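Local atomic coordinates of phosphomethylpyrimidine kinase (PDB entry 2PB9), a protein that probably phosphorylates hydroxymethylpyrimidine and its monophosphate and, through the C-terminal ThiN domain described here, probably joins the resulting pyrimidine diphosphate to thiazole phosphate, making thiamine phosphate. Residues 76-81 and 93-98; 141-146 and 168-173; 34-39 and 80-85. All coordinates share one frame; numbering follows the deposited sequence.

Overall arrangement
The three contacts fix two helices to one face of the mixed sheet of the ThiN domain. Interactions 1 and 3 share helix 77-86, which rests on the neighbouring strands 94-98 and 35-38; the centres of these two contacts are about 4 Å apart. Interaction 2 adds helix 138-149, set on strand 168-173, the other neighbour of 94-98, with its centre about 9 Å from that of interaction 1 and about 10 Å from that of interaction 3. Along the chain, strand 35-38 comes first, then helix 77-86 and strand 94-98, and finally the two segments of interaction 2. Ile-143 also touches helix 77-86, so the contacts form one continuous core under the helix whose N-terminus holds a phosphate ion.

Interaction 1: 76-81 and 93-98; sequences DHLARA and RSAINI. With PO4 (phosphate ion), chain C.
Leu-78 meets Ala-95, Ile-96 and Asn-97 where the first turn of helix 77-86 lies against strand 94-98, a helix-on-sheet contact of the ThiN domain with a phosphate ion bound at the helix N-terminus. The axes of the short segments 77-81 and 94-98 approach to 8.7 Å. CB of Leu-78 is still beside the anion, near PO4 O4. With chi1 at -160°, CG lies opposite the backbone N and the branch reaches over to the strand, where CG faces the small methyl CB of Ala-95 at 4.4 Å. CD1 lies 3.9 Å from Asn-97 CB. CD2 settles on the backbone, 3.6 Å from Ile-96 CA, a position accessible because the Ile-96 side chain points away. The Asn-97 amide can lie against these leucine methyls because its polar atoms are satisfied elsewhere, OD1 by Asn-34 N and ND2 by Gly-32 O. The phosphate, probably from the crystallisation liquor, also binds Ser-75 OG and Arg-56 NE, and its place is consistent with a phosphate pocket. Asp-76 N bonds it weakly, His-77 N donates a 3.2 Å hydrogen bond to PO4 O3, and Leu-78 N donates almost straight (177°) to PO4 O4.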
loop_
_atom_site.group_PDB
_atom_site.type_symbol
_atom_site.label_atom_id
_atom_site.label_comp_id
_atom_site.label_asym_id
_atom_site.label_seq_id
_atom_site.Cartn_x
_atom_site.Cartn_y
_atom_site.Cartn_z
ATOM N N ASP A 76 -0.357 -17.108 18.814
ATOM C CA ASP A 76 -0.582 -17.747 17.529
ATOM C C ASP A 76 0.418 -17.296 16.470
ATOM O O ASP A 76 1.039 -18.118 15.807
ATOM C CB ASP A 76 -1.998 -17.475 17.019
ATOM C CG ASP A 76 -2.153 -17.806 15.535
ATOM O OD1 ASP A 76 -1.700 -18.901 15.119
ATOM O OD2 ASP A 76 -2.725 -16.978 14.784
ATOM N N HIS A 77 0.572 -15.988 16.321
ATOM C CA HIS A 77 1.467 -15.432 15.315
ATOM C C HIS A 77 2.956 -15.509 15.643
ATOM O O HIS A 77 3.771 -15.845 14.781
ATOM C CB HIS A 77 1.052 -13.992 15.032
ATOM C CG HIS A 77 -0.289 -13.881 14.380
ATOM N ND1 HIS A 77 -1.002 -12.702 14.331
ATOM C CD2 HIS A 77 -1.027 -14.794 13.702
ATOM C CE1 HIS A 77 -2.118 -12.891 13.648
ATOM N NE2 HIS A 77 -2.157 -14.152 13.254
ATOM N N LEU A 78 3.315 -15.209 16.883
ATOM C CA LEU A 78 4.709 -15.262 17.267
ATOM C C LEU A 78 5.154 -16.718 17.391
ATOM O O LEU A 78 6.313 -17.044 17.131
ATOM C CB LEU A 78 4.921 -14.525 18.593
ATOM C CG LEU A 78 6.367 -14.098 18.853
ATOM C CD1 LEU A 78 6.791 -13.103 17.788
ATOM C CD2 LEU A 78 6.508 -13.480 20.234
ATOM N N ALA A 79 4.230 -17.600 17.772
ATOM C CA ALA A 79 4.564 -19.017 17.926
ATOM C C ALA A 79 4.973 -19.623 16.596
ATOM O O ALA A 79 5.928 -20.400 16.520
ATOM C CB ALA A 79 3.384 -19.786 18.511
ATOM N N ARG A 80 4.236 -19.279 15.549
ATOM C CA ARG A 80 4.539 -19.776 14.215
ATOM C C ARG A 80 5.909 -19.264 13.801
ATOM O O ARG A 80 6.687 -19.978 13.182
ATOM C CB ARG A 80 3.480 -19.306 13.208
ATOM C CG ARG A 80 2.252 -20.217 13.100
ATOM C CD ARG A 80 0.949 -19.502 13.476
ATOM N NE ARG A 80 0.653 -18.366 12.600
ATOM C CZ ARG A 80 -0.293 -18.358 11.663
ATOM N NH1 ARG A 80 -1.057 -19.432 11.467
ATOM N NH2 ARG A 80 -0.471 -17.273 10.910
ATOM N N ALA A 81 6.201 -18.020 14.153
ATOM C CA ALA A 81 7.482 -17.415 13.826
ATOM C C ALA A 81 8.637 -18.158 14.498
ATOM O O ALA A 81 9.600 -18.556 13.832
ATOM C CB ALA A 81 7.483 -15.958 14.263
ATOM N N ARG A 93 13.997 -21.181 21.001
ATOM C CA ARG A 93 12.567 -21.339 21.183
ATOM C C ARG A 93 11.892 -20.246 21.974
ATOM O O ARG A 93 10.826 -20.453 22.552
ATOM C CB ARG A 93 12.255 -22.688 21.813
ATOM C CG ARG A 93 13.343 -23.246 22.677
ATOM C CD ARG A 93 13.544 -24.692 22.304
ATOM N NE ARG A 93 14.038 -25.464 23.430
ATOM C CZ ARG A 93 13.357 -25.675 24.550
ATOM N NH1 ARG A 93 12.140 -25.172 24.699
ATOM N NH2 ARG A 93 13.903 -26.389 25.523
ATOM N N SER A 94 12.518 -19.078 21.999
ATOM C CA SER A 94 11.952 -17.934 22.685
ATOM C C SER A 94 12.009 -16.780 21.700
ATOM O O SER A 94 12.844 -16.768 20.790
ATOM C CB SER A 94 12.758 -17.588 23.935
ATOM O OG SER A 94 12.122 -16.546 24.664
ATOM N N ALA A 95 11.112 -15.820 21.873
ATOM C CA ALA A 95 11.068 -14.655 21.002
ATOM C C ALA A 95 10.119 -13.635 21.600
ATOM O O ALA A 95 9.429 -13.920 22.576
ATOM C CB ALA A 95 10.594 -15.058 19.594
ATOM N N ILE A 96 10.097 -12.447 21.013
ATOM C CA ILE A 96 9.210 -11.382 21.463
ATOM C C ILE A 96 9.039 -10.356 20.348
ATOM O O ILE A 96 9.985 -10.055 19.614
ATOM C CB ILE A 96 9.759 -10.674 22.727
ATOM C CG1 ILE A 96 8.729 -9.683 23.252
ATOM C CG2 ILE A 96 11.047 -9.927 22.410
ATOM C CD1 ILE A 96 9.121 -9.063 24.569
ATOM N N ASN A 97 7.832 -9.838 20.187
ATOM C CA ASN A 97 7.639 -8.847 19.149
ATOM C C ASN A 97 7.435 -7.473 19.770
ATOM O O ASN A 97 6.632 -7.295 20.694
ATOM C CB ASN A 97 6.458 -9.206 18.224
ATOM C CG ASN A 97 5.109 -9.192 18.934
ATOM O OD1 ASN A 97 4.730 -10.162 19.592
ATOM N ND2 ASN A 97 4.378 -8.089 18.800
ATOM N N ILE A 98 8.197 -6.506 19.273
ATOM C CA ILE A 98 8.088 -5.153 19.765
ATOM C C ILE A 98 7.809 -4.198 18.625
ATOM O O ILE A 98 7.988 -4.533 17.455
ATOM C CB ILE A 98 9.365 -4.719 20.485
ATOM C CG1 ILE A 98 10.572 -4.893 19.566
ATOM C CG2 ILE A 98 9.546 -5.548 21.746
ATOM C CD1 ILE A 98 11.882 -4.393 20.180
HETATM P P PO4 C . 0.127 -13.396 19.036
HETATM O O1 PO4 C . 0.558 -12.078 18.501
HETATM O O2 PO4 C . -0.345 -13.226 20.442
HETATM O O3 PO4 C . -1.010 -13.905 18.191
HETATM O O4 PO4 C . 1.269 -14.348 18.990
#

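Interaction 2: 141-146 and 168-173; sequences WGIETA and MILVFG
A helix laid on a sheet brings Ile-143 of helix 138-149 against Leu-170 and Phe-172 of strand 168-173. The touch is light, burying 79 Å² in all, and the nearest CA atoms, those of Ile-143 and Leu-170, remain 9.8 Å apart. A single methyl does most of the bridging. With chi1 at -58°, CG1 of Ile-143 stands beside its backbone N, and from there CD1 extends to the strand. It comes to 4.1 Å from Leu-170 CD1, the two side chains crossing at about a right angle. The same CD1 approaches Phe-172 CZ at 4.3 Å, reaching the ring at its edge and near its plane. Isoleucine suits this spot because its longer branch spans the distance to the strand while CG2, on the other branch, packs against Tyr-85 of helix 77-86.

Leu-170 and Phe-172 are two residues apart on a beta strand, so both project from the face of the ThiN-domain sheet covered by helices 77-86 and 138-149. Ile-143 also touches Ala-81 and Thr-84 of helix 77-86, and the Tyr-85 ring stacks with that of Phe-172. Farther along helix 138-149, the small Ala-146 packs on Ile-157 of the next strand. Trp-141 and Thr-145, both partly exposed, meet on the same helix: Thr-145 OG1 lies over one face of the Trp-141 ring, offset toward the rim, and donates a 2.9 Å hydrogen bond to Trp-141 O from above the carbonyl plane. That oxygen also accepts from Thr-145 N, while Glu-144 OE2 pairs with Arg-87.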
loop_
_atom_site.group_PDB
_atom_site.type_symbol
_atom_site.label_atom_id
_atom_site.label_comp_id
_atom_site.label_asym_id
_atom_site.label_seq_id
_atom_site.Cartn_x
_atom_site.Cartn_y
_atom_site.Cartn_z
ATOM N N TRP A 141 7.007 -17.853 5.639
ATOM C CA TRP A 141 7.706 -17.360 4.457
ATOM C C TRP A 141 8.673 -16.243 4.853
ATOM O O TRP A 141 9.842 -16.229 4.449
ATOM C CB TRP A 141 6.729 -16.790 3.435
ATOM C CG TRP A 141 7.445 -16.135 2.290
ATOM C CD1 TRP A 141 7.944 -16.752 1.178
ATOM C CD2 TRP A 141 7.799 -14.745 2.168
ATOM N NE1 TRP A 141 8.583 -15.838 0.377
ATOM C CE2 TRP A 141 8.510 -14.601 0.959
ATOM C CE3 TRP A 141 7.585 -13.612 2.967
ATOM C CZ2 TRP A 141 9.010 -13.364 0.521
ATOM C CZ3 TRP A 141 8.086 -12.378 2.533
ATOM C CH2 TRP A 141 8.791 -12.269 1.318
ATOM N N GLY A 142 8.168 -15.297 5.635
ATOM C CA GLY A 142 8.993 -14.191 6.069
ATOM C C GLY A 142 10.232 -14.639 6.817
ATOM O O GLY A 142 11.344 -14.235 6.470
ATOM N N ILE A 143 10.043 -15.482 7.834
ATOM C CA ILE A 143 11.147 -15.980 8.651
ATOM C C ILE A 143 12.246 -16.631 7.811
ATOM O O ILE A 143 13.428 -16.378 8.022
ATOM C CB ILE A 143 10.643 -16.995 9.722
ATOM C CG1 ILE A 143 9.580 -16.338 10.612
ATOM C CG2 ILE A 143 11.810 -17.477 10.592
ATOM C CD1 ILE A 143 10.037 -15.091 11.340
ATOM N N GLU A 144 11.853 -17.461 6.855
ATOM C CA GLU A 144 12.817 -18.133 5.991
ATOM C C GLU A 144 13.528 -17.133 5.093
ATOM O O GLU A 144 14.746 -17.160 4.948
ATOM C CB GLU A 144 12.111 -19.160 5.119
ATOM C CG GLU A 144 11.410 -20.245 5.886
ATOM C CD GLU A 144 10.555 -21.098 4.984
ATOM O OE1 GLU A 144 11.090 -21.579 3.958
ATOM O OE2 GLU A 144 9.356 -21.283 5.299
ATOM N N THR A 145 12.747 -16.259 4.474
ATOM C CA THR A 145 13.298 -15.245 3.597
ATOM C C THR A 145 14.376 -14.501 4.362
ATOM O O THR A 145 15.504 -14.384 3.896
ATOM C CB THR A 145 12.192 -14.272 3.148
ATOM O OG1 THR A 145 11.304 -14.955 2.261
ATOM C CG2 THR A 145 12.770 -13.064 2.452
ATOM N N ALA A 146 14.021 -14.027 5.553
ATOM C CA ALA A 146 14.941 -13.287 6.412
ATOM C C ALA A 146 16.165 -14.104 6.836
ATOM O O ALA A 146 17.289 -13.597 6.860
ATOM C CB ALA A 146 14.207 -12.805 7.635
HETATM N N MSE A 168 6.769 -4.818 12.287
HETATM C CA MSE A 168 7.181 -5.462 13.524
HETATM C C MSE A 168 8.668 -5.723 13.574
HETATM O O MSE A 168 9.344 -5.814 12.547
HETATM C CB MSE A 168 6.494 -6.820 13.702
HETATM C CG MSE A 168 5.144 -6.790 14.359
HETATM SE SE MSE A 168 5.141 -5.818 16.027
HETATM C CE MSE A 168 3.556 -4.761 15.662
ATOM N N ILE A 169 9.159 -5.861 14.794
ATOM C CA ILE A 169 10.544 -6.177 15.037
ATOM C C ILE A 169 10.463 -7.409 15.931
ATOM O O ILE A 169 9.841 -7.382 16.997
ATOM C CB ILE A 169 11.283 -5.012 15.764
ATOM C CG1 ILE A 169 11.540 -3.864 14.772
ATOM C CG2 ILE A 169 12.592 -5.510 16.397
ATOM C CD1 ILE A 169 12.217 -2.643 15.384
ATOM N N LEU A 170 11.047 -8.503 15.459
ATOM C CA LEU A 170 11.078 -9.745 16.216
ATOM C C LEU A 170 12.518 -9.964 16.691
ATOM O O LEU A 170 13.479 -9.747 15.948
ATOM C CB LEU A 170 10.635 -10.918 15.336
ATOM C CG LEU A 170 9.362 -10.678 14.517
ATOM C CD1 LEU A 170 9.080 -11.891 13.657
ATOM C CD2 LEU A 170 8.193 -10.401 15.428
ATOM N N VAL A 171 12.656 -10.358 17.950
ATOM C CA VAL A 171 13.961 -10.630 18.521
ATOM C C VAL A 171 13.888 -12.000 19.158
ATOM O O VAL A 171 12.980 -12.277 19.942
ATOM C CB VAL A 171 14.365 -9.566 19.564
ATOM C CG1 VAL A 171 13.144 -9.044 20.275
ATOM C CG2 VAL A 171 15.349 -10.162 20.560
ATOM N N PHE A 172 14.876 -12.848 18.822
ATOM C CA PHE A 172 14.898 -14.234 19.272
ATOM C C PHE A 172 16.024 -14.459 20.268
ATOM O O PHE A 172 17.041 -13.800 20.296
ATOM C CB PHE A 172 15.044 -15.181 18.082
ATOM C CG PHE A 172 14.058 -14.923 16.984
ATOM C CD1 PHE A 172 14.162 -13.787 16.199
ATOM C CD2 PHE A 172 13.030 -15.814 16.742
ATOM C CE1 PHE A 172 13.254 -13.546 15.185
ATOM C CE2 PHE A 172 12.117 -15.578 15.730
ATOM C CZ PHE A 172 12.230 -14.443 14.951
ATOM N N GLY A 173 15.789 -15.517 21.070
ATOM C CA GLY A 173 16.735 -15.949 22.077
ATOM C C GLY A 173 16.512 -17.431 22.292
ATOM O O GLY A 173 15.488 -17.976 21.877
#

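Interaction 3: 34-39 and 80-85; sequences NFVYSL and RAVLTY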
loop_
_atom_site.group_PDB
_atom_site.type_symbol
_atom_site.label_atom_id
_atom_site.label_comp_id
_atom_site.label_asym_id
_atom_site.label_seq_id
_atom_site.Cartn_x
_atom_site.Cartn_y
_atom_site.Cartn_z
ATOM N N ASN A 34 3.668 -10.017 22.635
ATOM C CA ASN A 34 3.576 -11.362 23.143
ATOM C C ASN A 34 5.012 -11.871 23.275
ATOM O O ASN A 34 5.875 -11.578 22.446
ATOM C CB ASN A 34 2.754 -12.246 22.205
ATOM C CG ASN A 34 1.985 -13.324 22.955
ATOM O OD1 ASN A 34 0.985 -13.835 22.464
ATOM N ND2 ASN A 34 2.450 -13.670 24.152
ATOM N N PHE A 35 5.260 -12.616 24.342
ATOM C CA PHE A 35 6.575 -13.155 24.641
ATOM C C PHE A 35 6.362 -14.667 24.716
ATOM O O PHE A 35 5.537 -15.148 25.503
ATOM C CB PHE A 35 7.023 -12.566 25.985
ATOM C CG PHE A 35 8.484 -12.723 26.282
ATOM C CD1 PHE A 35 9.033 -12.115 27.414
ATOM C CD2 PHE A 35 9.310 -13.499 25.472
ATOM C CE1 PHE A 35 10.383 -12.280 27.743
ATOM C CE2 PHE A 35 10.663 -13.673 25.788
ATOM C CZ PHE A 35 11.198 -13.062 26.929
ATOM N N VAL A 36 7.080 -15.420 23.888
ATOM C CA VAL A 36 6.895 -16.867 23.884
ATOM C C VAL A 36 8.118 -17.709 24.178
ATOM O O VAL A 36 9.260 -17.255 24.075
ATOM C CB VAL A 36 6.307 -17.382 22.539
ATOM C CG1 VAL A 36 5.007 -16.686 22.249
ATOM C CG2 VAL A 36 7.311 -17.183 21.400
ATOM N N TYR A 37 7.844 -18.952 24.550
ATOM C CA TYR A 37 8.871 -19.930 24.853
ATOM C C TYR A 37 8.288 -21.281 24.461
ATOM O O TYR A 37 7.338 -21.775 25.069
ATOM C CB TYR A 37 9.218 -19.889 26.333
ATOM C CG TYR A 37 10.474 -20.648 26.692
ATOM C CD1 TYR A 37 11.356 -21.096 25.704
ATOM C CD2 TYR A 37 10.792 -20.903 28.030
ATOM C CE1 TYR A 37 12.519 -21.779 26.037
ATOM C CE2 TYR A 37 11.952 -21.579 28.374
ATOM C CZ TYR A 37 12.807 -22.013 27.376
ATOM O OH TYR A 37 13.951 -22.672 27.733
ATOM N N SER A 38 8.865 -21.860 23.419
ATOM C CA SER A 38 8.404 -23.123 22.877
ATOM C C SER A 38 8.984 -24.360 23.540
ATOM O O SER A 38 9.964 -24.289 24.283
ATOM C CB SER A 38 8.725 -23.162 21.381
ATOM O OG SER A 38 8.516 -24.448 20.849
ATOM N N LEU A 39 8.343 -25.496 23.274
ATOM C CA LEU A 39 8.823 -26.778 23.768
ATOM C C LEU A 39 9.902 -27.109 22.758
ATOM O O LEU A 39 9.873 -26.625 21.627
ATOM C CB LEU A 39 7.736 -27.858 23.701
ATOM C CG LEU A 39 6.639 -27.906 24.765
ATOM C CD1 LEU A 39 5.538 -28.831 24.303
ATOM C CD2 LEU A 39 7.222 -28.370 26.087
ATOM N N ARG A 80 4.236 -19.279 15.549
ATOM C CA ARG A 80 4.539 -19.776 14.215
ATOM C C ARG A 80 5.909 -19.264 13.801
ATOM O O ARG A 80 6.687 -19.978 13.182
ATOM C CB ARG A 80 3.480 -19.306 13.208
ATOM C CG ARG A 80 2.252 -20.217 13.100
ATOM C CD ARG A 80 0.949 -19.502 13.476
ATOM N NE ARG A 80 0.653 -18.366 12.600
ATOM C CZ ARG A 80 -0.293 -18.358 11.663
ATOM N NH1 ARG A 80 -1.057 -19.432 11.467
ATOM N NH2 ARG A 80 -0.471 -17.273 10.910
ATOM N N ALA A 81 6.201 -18.020 14.153
ATOM C CA ALA A 81 7.482 -17.415 13.826
ATOM C C ALA A 81 8.637 -18.158 14.498
ATOM O O ALA A 81 9.600 -18.556 13.832
ATOM C CB ALA A 81 7.483 -15.958 14.263
ATOM N N VAL A 82 8.536 -18.338 15.815
ATOM C CA VAL A 82 9.582 -19.018 16.564
ATOM C C VAL A 82 9.658 -20.476 16.142
ATOM O O VAL A 82 10.742 -21.045 16.048
ATOM C CB VAL A 82 9.353 -18.920 18.109
ATOM C CG1 VAL A 82 8.525 -20.084 18.616
ATOM C CG2 VAL A 82 10.673 -18.903 18.823
ATOM N N LEU A 83 8.505 -21.066 15.864
ATOM C CA LEU A 83 8.434 -22.457 15.456
ATOM C C LEU A 83 9.173 -22.625 14.129
ATOM O O LEU A 83 9.989 -23.534 13.979
ATOM C CB LEU A 83 6.958 -22.881 15.340
ATOM C CG LEU A 83 6.519 -24.199 16.020
ATOM C CD1 LEU A 83 7.255 -24.406 17.334
ATOM C CD2 LEU A 83 5.018 -24.174 16.258
ATOM N N THR A 84 8.903 -21.731 13.181
ATOM C CA THR A 84 9.546 -21.760 11.868
ATOM C C THR A 84 11.047 -21.481 11.994
ATOM O O THR A 84 11.880 -22.082 11.302
ATOM C CB THR A 84 8.906 -20.705 10.928
ATOM O OG1 THR A 84 7.593 -21.137 10.559
ATOM C CG2 THR A 84 9.751 -20.486 9.673
ATOM N N TYR A 85 11.381 -20.557 12.885
ATOM C CA TYR A 85 12.764 -20.177 13.121
ATOM C C TYR A 85 13.552 -21.391 13.621
ATOM O O TYR A 85 14.700 -21.594 13.236
ATOM C CB TYR A 85 12.795 -19.051 14.151
ATOM C CG TYR A 85 14.142 -18.420 14.378
ATOM C CD1 TYR A 85 14.486 -17.214 13.757
ATOM C CD2 TYR A 85 15.047 -18.983 15.279
ATOM C CE1 TYR A 85 15.697 -16.579 14.036
ATOM C CE2 TYR A 85 16.257 -18.362 15.573
ATOM C CZ TYR A 85 16.576 -17.158 14.951
ATOM O OH TYR A 85 17.767 -16.540 15.264
#
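Strand 35-38 and helix 80-85 run in roughly the same direction, their short axes 9.1 Å apart at closest and inclined by 40°, with Ser-38 and Leu-83 facing each other at a CA separation of 7.5 Å. Val-36 and Ser-38, two residues apart on the strand, both point toward the helix. Val-82 answers them: its CG1 lies 4.2 Å from Val-36 CG2 and 4.1 Å from Ser-38 CB, one methyl serving both strand residues. Valine is at home in the strand, and both short side chains fill the space between the backbones. Leu-83 leaves the helix to one side, but its end bends back, and CD1 comes 3.7 Å from Ser-38 OG.

The serine hydroxyl, with a leucine methyl against it, has its own acceptor. Its chi1 of 170° sets OG opposite the backbone N and beside the carbonyl carbon, from where it donates a 2.7 Å hydrogen bond to Leu-39 O, tilted 16° from that carbonyl plane. An alanine here would keep the touch of CB on Val-82 but is likely to cost Leu-39 O this bond and leave Leu-83 CD1 less closely packed. On the helix, Arg-80 O accepts from Thr-84 N and Thr-84 OG1, which approach from opposite faces of its plane; this folds the threonine hydroxyl back onto the helix.

Strand 35-38 is an interior strand of the ThiN-domain sheet, between 50-53 and 94-98. Its other face carries Phe-35 and Tyr-37, which pack on helix 5-21, so the strand lies between two helical layers. Across this interface the contacts are apolar or hydroxyl-to-methyl, and its one hydroxyl, that of Ser-38, bonds within its own segment, which suggests that apolar packing rather than polar pairing does most of the work.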